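Local coordinates for protein serine-threonine phosphatase 2C (Toxoplasma gondii, PDB 2I44) that binds calcium ions and probably removes phosphate groups from phosphoserine and phosphothreonine residues of other proteins, as PP2C-family phosphatases do, at residues D178-D182 with Q228-A232; N171-L175 with W269-A275; L74-Q78 with N119-L124. All coordinates share one frame. Numbering follows the deposited sequence.

Contact 1 (D178-D182 with Q228-A232); sequences DHKPD and QYSRA
In this PP2C-fold phosphatase two irregular loops meet near the calcium-binding end: 178-182 leads into helix 184-192, while the loop 228-232 runs up to strand 233-234. Lys180 lies opposite Tyr229 (CA atoms 4.6 Å apart) and Pro181 opposite Ser230 (5.0 Å). The carbonyl of Gln228 meets the aliphatic faces of the other loop, its O 3.6 Å from Lys180 CD and 3.3 Å from Pro181 CD. Extended Tyr229 (chi1 p) offers its CA to His179 O at 3.1 Å, a CA-H...O contact, while its side chain leads away to within about 6 Å of a bound calcium. Ser230 N donates to His179 O (2.9 Å, 157°), the one hydrogen bond between the loops; its small side chain tucks in beside Lys180 and hydrogen-bonds Glu186. Arg231, extended from an m chi1, salt-bridges Glu186 with its guanidinium and covers the flat imidazole of His179 (chi1 m), itself held by Asp248, with its CD methylene. Arg231 CD sits 3.4 Å from the His179 ring centroid, 9° off the normal.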
loop_
_atom_site.group_PDB
_atom_site.type_symbol
_atom_site.label_atom_id
_atom_site.label_comp_id
_atom_site.label_asym_id
_atom_site.label_seq_id
_atom_site.Cartn_x
_atom_site.Cartn_y
_atom_site.Cartn_z
ATOM N N ASP A 178 -5.913 -8.683 2.865
ATOM C CA ASP A 178 -6.578 -8.142 1.681
ATOM C C ASP A 178 -8.049 -7.808 1.888
ATOM O O ASP A 178 -8.756 -8.503 2.612
ATOM C CB ASP A 178 -6.500 -9.120 0.506
ATOM C CG ASP A 178 -5.077 -9.509 0.147
ATOM O OD1 ASP A 178 -4.122 -8.877 0.657
ATOM O OD2 ASP A 178 -4.921 -10.449 -0.662
ATOM N N HIS A 179 -8.501 -6.737 1.248
ATOM C CA HIS A 179 -9.909 -6.369 1.307
ATOM C C HIS A 179 -10.520 -7.061 0.091
ATOM O O HIS A 179 -10.363 -6.624 -1.042
ATOM C CB HIS A 179 -10.084 -4.854 1.204
ATOM C CG HIS A 179 -9.522 -4.101 2.373
ATOM N ND1 HIS A 179 -8.541 -3.144 2.238
ATOM C CD2 HIS A 179 -9.821 -4.150 3.694
ATOM C CE1 HIS A 179 -8.259 -2.633 3.423
ATOM N NE2 HIS A 179 -9.023 -3.226 4.324
ATOM N N LYS A 180 -11.186 -8.175 0.340
ATOM C CA LYS A 180 -11.810 -8.956 -0.715
ATOM C C LYS A 180 -13.335 -8.828 -0.634
ATOM O O LYS A 180 -13.913 -8.842 0.450
ATOM C CB LYS A 180 -11.378 -10.423 -0.584
ATOM C CG LYS A 180 -9.869 -10.653 -0.778
ATOM C CD LYS A 180 -9.412 -10.194 -2.171
ATOM C CE LYS A 180 -7.935 -10.535 -2.447
ATOM N NZ LYS A 180 -7.497 -10.152 -3.829
ATOM N N PRO A 181 -13.996 -8.694 -1.788
ATOM C CA PRO A 181 -15.453 -8.558 -1.853
ATOM C C PRO A 181 -16.253 -9.695 -1.221
ATOM O O PRO A 181 -17.399 -9.497 -0.810
ATOM C CB PRO A 181 -15.718 -8.404 -3.352
ATOM C CG PRO A 181 -14.584 -9.120 -3.982
ATOM C CD PRO A 181 -13.413 -8.699 -3.141
ATOM N N ASP A 182 -15.670 -10.886 -1.141
ATOM C CA ASP A 182 -16.398 -11.992 -0.532
ATOM C C ASP A 182 -16.243 -12.099 0.986
ATOM O O ASP A 182 -16.899 -12.929 1.613
ATOM C CB ASP A 182 -16.071 -13.333 -1.217
ATOM C CG ASP A 182 -14.590 -13.577 -1.379
ATOM O OD1 ASP A 182 -13.798 -12.625 -1.216
ATOM O OD2 ASP A 182 -14.220 -14.732 -1.699
ATOM N N GLN A 228 -11.480 -6.707 -8.063
ATOM C CA GLN A 228 -11.428 -7.903 -7.242
ATOM C C GLN A 228 -11.023 -7.614 -5.800
ATOM O O GLN A 228 -10.693 -8.518 -5.043
ATOM C CB GLN A 228 -10.526 -8.948 -7.897
ATOM C CG GLN A 228 -11.193 -9.555 -9.118
ATOM C CD GLN A 228 -10.301 -10.510 -9.881
ATOM O OE1 GLN A 228 -9.202 -10.150 -10.304
ATOM N NE2 GLN A 228 -10.776 -11.737 -10.069
ATOM N N TYR A 229 -11.038 -6.336 -5.436
ATOM C CA TYR A 229 -10.773 -5.921 -4.065
ATOM C C TYR A 229 -11.864 -4.904 -3.720
ATOM O O TYR A 229 -12.335 -4.162 -4.591
ATOM C CB TYR A 229 -9.352 -5.360 -3.885
ATOM C CG TYR A 229 -8.862 -4.388 -4.925
ATOM C CD1 TYR A 229 -9.029 -3.016 -4.758
ATOM C CD2 TYR A 229 -8.187 -4.835 -6.058
ATOM C CE1 TYR A 229 -8.528 -2.111 -5.696
ATOM C CE2 TYR A 229 -7.686 -3.940 -6.998
ATOM C CZ TYR A 229 -7.861 -2.582 -6.808
ATOM O OH TYR A 229 -7.361 -1.686 -7.719
ATOM N N SER A 230 -12.269 -4.885 -2.456
ATOM C CA SER A 230 -13.366 -4.029 -1.999
ATOM C C SER A 230 -13.067 -2.652 -1.396
ATOM O O SER A 230 -13.991 -1.941 -0.979
ATOM C CB SER A 230 -14.216 -4.835 -1.024
ATOM O OG SER A 230 -13.378 -5.591 -0.178
ATOM N N ARG A 231 -11.792 -2.287 -1.320
ATOM C CA ARG A 231 -11.401 -0.982 -0.795
ATOM C C ARG A 231 -10.281 -0.466 -1.682
ATOM O O ARG A 231 -9.426 -1.238 -2.118
ATOM C CB ARG A 231 -10.941 -1.089 0.665
ATOM C CG ARG A 231 -11.997 -1.688 1.584
ATOM C CD ARG A 231 -11.713 -1.394 3.044
ATOM N NE ARG A 231 -12.532 -2.208 3.937
ATOM C CZ ARG A 231 -12.510 -2.113 5.263
ATOM N NH1 ARG A 231 -11.712 -1.227 5.851
ATOM N NH2 ARG A 231 -13.267 -2.922 6.001
ATOM N N ALA A 232 -10.295 0.830 -1.966
ATOM C CA ALA A 232 -9.280 1.399 -2.836
ATOM C C ALA A 232 -9.397 2.899 -3.033
ATOM O O ALA A 232 -10.389 3.528 -2.643
ATOM C CB ALA A 232 -9.354 0.719 -4.196
#

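Contact 2 (N171-L175 with W269-A275); sequences NCEFL and WDVMSAA
Apolar and aromatic packing joins these segments; no hydrogen bond passes between them. Residues 171-174 are extended strand, whereas 269-275 leaves the end of one short helix, turns through a loop and enters helix 274-286. Cys172 lies across from Ala275 (CA atoms 5.1 Å apart) and Glu173 from Ala274 (5.7 Å).

The aromatic pair is T-shaped. Phe174, with chi1 m (-77°), swings its ring toward the other segment and points its edge at the face of the Trp269 six-membered ring: centroids 4.8 Å apart, planes at 86°, Phe174 CE1 to Trp269 CE3 3.6 Å. Trp269 (chi1 m) also hydrogen-bonds through NE1 to Arg159 O, which fixes the indole.

Strand 169-174 is an outermost strand of one of the two antiparallel sheets of the PP2C beta-sandwich, and helix 274-286 packs on the outer surface of that sheet. Small residues let the helix start so close. Ser273 is its N-cap, and Ala274, the first helical residue here, makes a CH-pi contact, CB 3.8 Å from the Phe174 ring centroid and 10° off its normal.

Aliphatic contact completes the strand side. Cys172 (chi1 m) directs its CB toward the helix, 3.6 Å from Ala275 CA and 4.0 Å from Ala275 CB, methylene against methyl.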
loop_
_atom_site.group_PDB
_atom_site.type_symbol
_atom_site.label_atom_id
_atom_site.label_comp_id
_atom_site.label_asym_id
_atom_site.label_seq_id
_atom_site.Cartn_x
_atom_site.Cartn_y
_atom_site.Cartn_z
ATOM N N ASN A 171 10.801 -14.638 12.232
ATOM C CA ASN A 171 9.338 -14.672 12.239
ATOM C C ASN A 171 8.876 -13.784 11.076
ATOM O O ASN A 171 9.208 -12.601 11.016
ATOM C CB ASN A 171 8.811 -14.140 13.574
ATOM C CG ASN A 171 7.296 -14.159 13.660
ATOM O OD1 ASN A 171 6.605 -13.415 12.957
ATOM N ND2 ASN A 171 6.768 -15.014 14.531
ATOM N N CYS A 172 8.115 -14.369 10.155
ATOM C CA CYS A 172 7.644 -13.657 8.972
ATOM C C CYS A 172 6.133 -13.665 8.849
ATOM O O CYS A 172 5.513 -14.728 8.842
ATOM C CB CYS A 172 8.261 -14.296 7.729
ATOM S SG CYS A 172 10.053 -14.340 7.797
ATOM N N GLU A 173 5.544 -12.481 8.724
ATOM C CA GLU A 173 4.096 -12.378 8.620
ATOM C C GLU A 173 3.683 -11.155 7.803
ATOM O O GLU A 173 4.481 -10.248 7.577
ATOM C CB GLU A 173 3.489 -12.250 10.019
ATOM C CG GLU A 173 3.757 -10.889 10.670
ATOM C CD GLU A 173 2.955 -10.667 11.949
ATOM O OE1 GLU A 173 1.772 -11.068 11.978
ATOM O OE2 GLU A 173 3.496 -10.077 12.917
ATOM N N PHE A 174 2.431 -11.148 7.359
ATOM C CA PHE A 174 1.889 -10.009 6.629
ATOM C C PHE A 174 1.233 -9.144 7.698
ATOM O O PHE A 174 0.628 -9.674 8.627
ATOM C CB PHE A 174 0.826 -10.459 5.620
ATOM C CG PHE A 174 1.390 -11.075 4.382
ATOM C CD1 PHE A 174 2.281 -10.362 3.578
ATOM C CD2 PHE A 174 1.020 -12.359 3.999
ATOM C CE1 PHE A 174 2.790 -10.921 2.413
ATOM C CE2 PHE A 174 1.521 -12.922 2.840
ATOM C CZ PHE A 174 2.408 -12.200 2.045
ATOM N N LEU A 175 1.365 -7.826 7.589
ATOM C CA LEU A 175 0.747 -6.934 8.564
ATOM C C LEU A 175 -0.612 -6.468 8.050
ATOM O O LEU A 175 -1.335 -5.748 8.733
ATOM C CB LEU A 175 1.642 -5.718 8.820
ATOM C CG LEU A 175 3.016 -6.015 9.424
ATOM C CD1 LEU A 175 3.831 -4.725 9.536
ATOM C CD2 LEU A 175 2.843 -6.663 10.790
ATOM N N TRP A 269 3.271 -10.898 -4.352
ATOM C CA TRP A 269 2.597 -11.811 -3.435
ATOM C C TRP A 269 1.797 -12.954 -4.058
ATOM O O TRP A 269 1.628 -13.993 -3.435
ATOM C CB TRP A 269 1.716 -10.999 -2.484
ATOM C CG TRP A 269 2.498 -9.935 -1.764
ATOM C CD1 TRP A 269 2.200 -8.602 -1.690
ATOM C CD2 TRP A 269 3.702 -10.121 -1.011
ATOM N NE1 TRP A 269 3.143 -7.949 -0.934
ATOM C CE2 TRP A 269 4.075 -8.858 -0.502
ATOM C CE3 TRP A 269 4.502 -11.233 -0.714
ATOM C CZ2 TRP A 269 5.217 -8.673 0.291
ATOM C CZ3 TRP A 269 5.645 -11.049 0.080
ATOM C CH2 TRP A 269 5.988 -9.776 0.572
ATOM N N ASP A 270 1.294 -12.777 -5.271
ATOM C CA ASP A 270 0.552 -13.869 -5.882
ATOM C C ASP A 270 1.499 -15.045 -6.113
ATOM O O ASP A 270 1.066 -16.186 -6.256
ATOM C CB ASP A 270 -0.095 -13.428 -7.200
ATOM C CG ASP A 270 -1.304 -12.523 -6.981
ATOM O OD1 ASP A 270 -1.869 -12.545 -5.860
ATOM O OD2 ASP A 270 -1.700 -11.804 -7.927
ATOM N N VAL A 271 2.799 -14.763 -6.112
ATOM C CA VAL A 271 3.796 -15.805 -6.314
ATOM C C VAL A 271 4.562 -16.204 -5.051
ATOM O O VAL A 271 4.698 -17.396 -4.748
ATOM C CB VAL A 271 4.827 -15.391 -7.383
ATOM C CG1 VAL A 271 5.808 -16.522 -7.610
ATOM C CG2 VAL A 271 4.119 -15.024 -8.686
HETATM N N MSE A 272 5.047 -15.212 -4.312
HETATM C CA MSE A 272 5.837 -15.461 -3.103
HETATM C C MSE A 272 5.104 -15.288 -1.764
HETATM O O MSE A 272 4.271 -14.401 -1.615
HETATM C CB MSE A 272 7.058 -14.536 -3.110
HETATM C CG MSE A 272 7.963 -14.675 -4.324
HETATM SE SE MSE A 272 8.829 -16.406 -4.354
HETATM C CE MSE A 272 8.878 -16.696 -6.271
ATOM N N SER A 273 5.435 -16.139 -0.792
ATOM C CA SER A 273 4.850 -16.058 0.557
ATOM C C SER A 273 5.666 -15.030 1.346
ATOM O O SER A 273 6.749 -14.644 0.919
ATOM C CB SER A 273 4.962 -17.396 1.284
ATOM O OG SER A 273 6.275 -17.566 1.795
ATOM N N ALA A 274 5.159 -14.605 2.499
ATOM C CA ALA A 274 5.866 -13.618 3.316
ATOM C C ALA A 274 7.267 -14.112 3.686
ATOM O O ALA A 274 8.254 -13.389 3.527
ATOM C CB ALA A 274 5.058 -13.302 4.582
ATOM N N ALA A 275 7.349 -15.350 4.169
ATOM C CA ALA A 275 8.635 -15.934 4.549
ATOM C C ALA A 275 9.602 -16.000 3.364
ATOM O O ALA A 275 10.789 -15.712 3.512
ATOM C CB ALA A 275 8.427 -17.328 5.144
#

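Contact 3 (L74-Q78 with N119-L124); sequences LVVPQ and NADNEL
Two helical segments, 74-78 and 119-124, pass with their axes 9.4 Å apart at closest approach and their N-to-C directions at 125°, an oblique crossing. The backbones come nearest at Leu74 and Ala120, CA atoms 5.7 Å apart; the small alanine makes room for the larger side chains opposite. Leu74, one turn before Gln78, takes the mt rotamer (chi1 -58°, chi2 179°) and reaches across with both methyls: CD1 is 4.1 Å from Leu124 CB and 3.8 Å from Ala120 O, while CD2 lies 3.2 Å from Glu123 OE2. Gln78 folds back through two m angles (chi1 -75°, chi2 -64°), which brings its CG to 4.0 Å from Ala120 CB and its amide to the other helix. There Gln78 NE2 donates to Glu123 OE1 at 2.6 Å (151°), and Gln78 OE1 rests 3.2 Å from Asn119 CB. Glu123 is extended, chi1 and chi2 both t, the shape needed to span the gap. Pro77, which has no N-H to give, sits at a kink in helix 66-80 where the N atoms of Val76 and Pro77 lack bonds to the preceding turn. Both helices belong to the layer packed on one sheet of the PP2C beta-sandwich: helix 66-80 rests through Val75 and Val76 on Phe55 of strand 53-62, and helix 98-130 through Ala120, Asp121 and Leu124 on Phe233 of strand 233-234.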
loop_
_atom_site.group_PDB
_atom_site.type_symbol
_atom_site.label_atom_id
_atom_site.label_comp_id
_atom_site.label_asym_id
_atom_site.label_seq_id
_atom_site.Cartn_x
_atom_site.Cartn_y
_atom_site.Cartn_z
ATOM N N LEU A 74 -0.302 12.650 -3.644
ATOM C CA LEU A 74 -1.267 13.239 -2.726
ATOM C C LEU A 74 -1.136 12.790 -1.275
ATOM O O LEU A 74 -1.506 13.527 -0.360
ATOM C CB LEU A 74 -2.691 12.936 -3.200
ATOM C CG LEU A 74 -3.096 13.403 -4.603
ATOM C CD1 LEU A 74 -4.540 12.975 -4.883
ATOM C CD2 LEU A 74 -2.954 14.919 -4.712
ATOM N N VAL A 75 -0.617 11.586 -1.060
ATOM C CA VAL A 75 -0.496 11.047 0.291
ATOM C C VAL A 75 0.365 11.817 1.286
ATOM O O VAL A 75 -0.074 12.066 2.405
ATOM C CB VAL A 75 -0.023 9.565 0.270
ATOM C CG1 VAL A 75 -1.123 8.690 -0.311
ATOM C CG2 VAL A 75 1.248 9.422 -0.550
ATOM N N VAL A 76 1.581 12.198 0.909
ATOM C CA VAL A 76 2.410 12.927 1.856
ATOM C C VAL A 76 1.816 14.308 2.165
ATOM O O VAL A 76 1.684 14.683 3.337
ATOM C CB VAL A 76 3.878 13.028 1.361
ATOM C CG1 VAL A 76 4.683 13.945 2.263
ATOM C CG2 VAL A 76 4.510 11.639 1.378
ATOM N N PRO A 77 1.424 15.075 1.131
ATOM C CA PRO A 77 0.847 16.395 1.415
ATOM C C PRO A 77 -0.401 16.299 2.300
ATOM O O PRO A 77 -0.552 17.057 3.263
ATOM C CB PRO A 77 0.539 16.940 0.024
ATOM C CG PRO A 77 1.630 16.328 -0.807
ATOM C CD PRO A 77 1.635 14.899 -0.316
ATOM N N GLN A 78 -1.290 15.364 1.987
ATOM C CA GLN A 78 -2.501 15.198 2.780
ATOM C C GLN A 78 -2.176 14.739 4.200
ATOM O O GLN A 78 -2.812 15.168 5.164
ATOM C CB GLN A 78 -3.440 14.182 2.120
ATOM C CG GLN A 78 -4.181 14.701 0.894
ATOM C CD GLN A 78 -5.143 15.839 1.218
ATOM O OE1 GLN A 78 -5.471 16.083 2.379
ATOM N NE2 GLN A 78 -5.613 16.529 0.186
ATOM N N ASN A 119 -8.826 11.897 2.992
ATOM C CA ASN A 119 -8.624 13.188 2.339
ATOM C C ASN A 119 -7.945 13.030 0.987
ATOM O O ASN A 119 -8.275 13.732 0.024
ATOM C CB ASN A 119 -7.813 14.131 3.235
ATOM C CG ASN A 119 -8.585 14.557 4.469
ATOM O OD1 ASN A 119 -9.814 14.636 4.442
ATOM N ND2 ASN A 119 -7.871 14.843 5.551
ATOM N N ALA A 120 -6.999 12.101 0.904
ATOM C CA ALA A 120 -6.319 11.872 -0.360
ATOM C C ALA A 120 -7.305 11.282 -1.357
ATOM O O ALA A 120 -7.233 11.566 -2.550
ATOM C CB ALA A 120 -5.144 10.935 -0.167
ATOM N N ASP A 121 -8.239 10.465 -0.881
ATOM C CA ASP A 121 -9.194 9.879 -1.811
ATOM C C ASP A 121 -10.219 10.896 -2.286
ATOM O O ASP A 121 -10.617 10.877 -3.447
ATOM C CB ASP A 121 -9.917 8.671 -1.213
ATOM C CG ASP A 121 -10.686 7.889 -2.269
ATOM O OD1 ASP A 121 -10.066 7.517 -3.293
ATOM O OD2 ASP A 121 -11.899 7.651 -2.088
ATOM N N ASN A 122 -10.652 11.783 -1.395
ATOM C CA ASN A 122 -11.626 12.797 -1.792
ATOM C C ASN A 122 -11.022 13.648 -2.898
ATOM O O ASN A 122 -11.670 13.924 -3.903
ATOM C CB ASN A 122 -12.018 13.692 -0.606
ATOM C CG ASN A 122 -12.829 12.954 0.433
ATOM O OD1 ASN A 122 -13.477 11.947 0.133
ATOM N ND2 ASN A 122 -12.814 13.458 1.663
ATOM N N GLU A 123 -9.767 14.042 -2.722
ATOM C CA GLU A 123 -9.098 14.870 -3.712
ATOM C C GLU A 123 -8.909 14.112 -5.026
ATOM O O GLU A 123 -9.099 14.668 -6.109
ATOM C CB GLU A 123 -7.742 15.335 -3.186
ATOM C CG GLU A 123 -7.163 16.492 -3.984
ATOM C CD GLU A 123 -5.736 16.809 -3.594
ATOM O OE1 GLU A 123 -5.367 16.540 -2.428
ATOM O OE2 GLU A 123 -4.989 17.333 -4.448
ATOM N N LEU A 124 -8.531 12.843 -4.926
ATOM C CA LEU A 124 -8.339 12.026 -6.120
ATOM C C LEU A 124 -9.661 11.872 -6.890
ATOM O O LEU A 124 -9.709 12.071 -8.107
ATOM C CB LEU A 124 -7.798 10.642 -5.740
ATOM C CG LEU A 124 -7.563 9.672 -6.902
ATOM C CD1 LEU A 124 -6.502 10.240 -7.835
ATOM C CD2 LEU A 124 -7.128 8.311 -6.370
#

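Along the chain, contact 3 is complete before the others begin. Contact 2 then opens with strand 169-174, contact 1 follows directly and closes at 228-232, and 269-275 finally closes contact 2. Contacts 2 and 3 lie on opposite sides of the chain's centre, centres 28 Å apart: contact 3 joins two helices outside one sheet of the sandwich, contact 2 an edge strand of the other sheet to the start of its covering helix. Contact 1 lies 18 Å from contact 2 and 20 Å from contact 3, centre to centre. Its Tyr229 side chain comes within about 6 Å of a calcium, that of Trp269 within about 9 Å, beside the two sites built from Asp60, Gly61, Asp266 and Asp311.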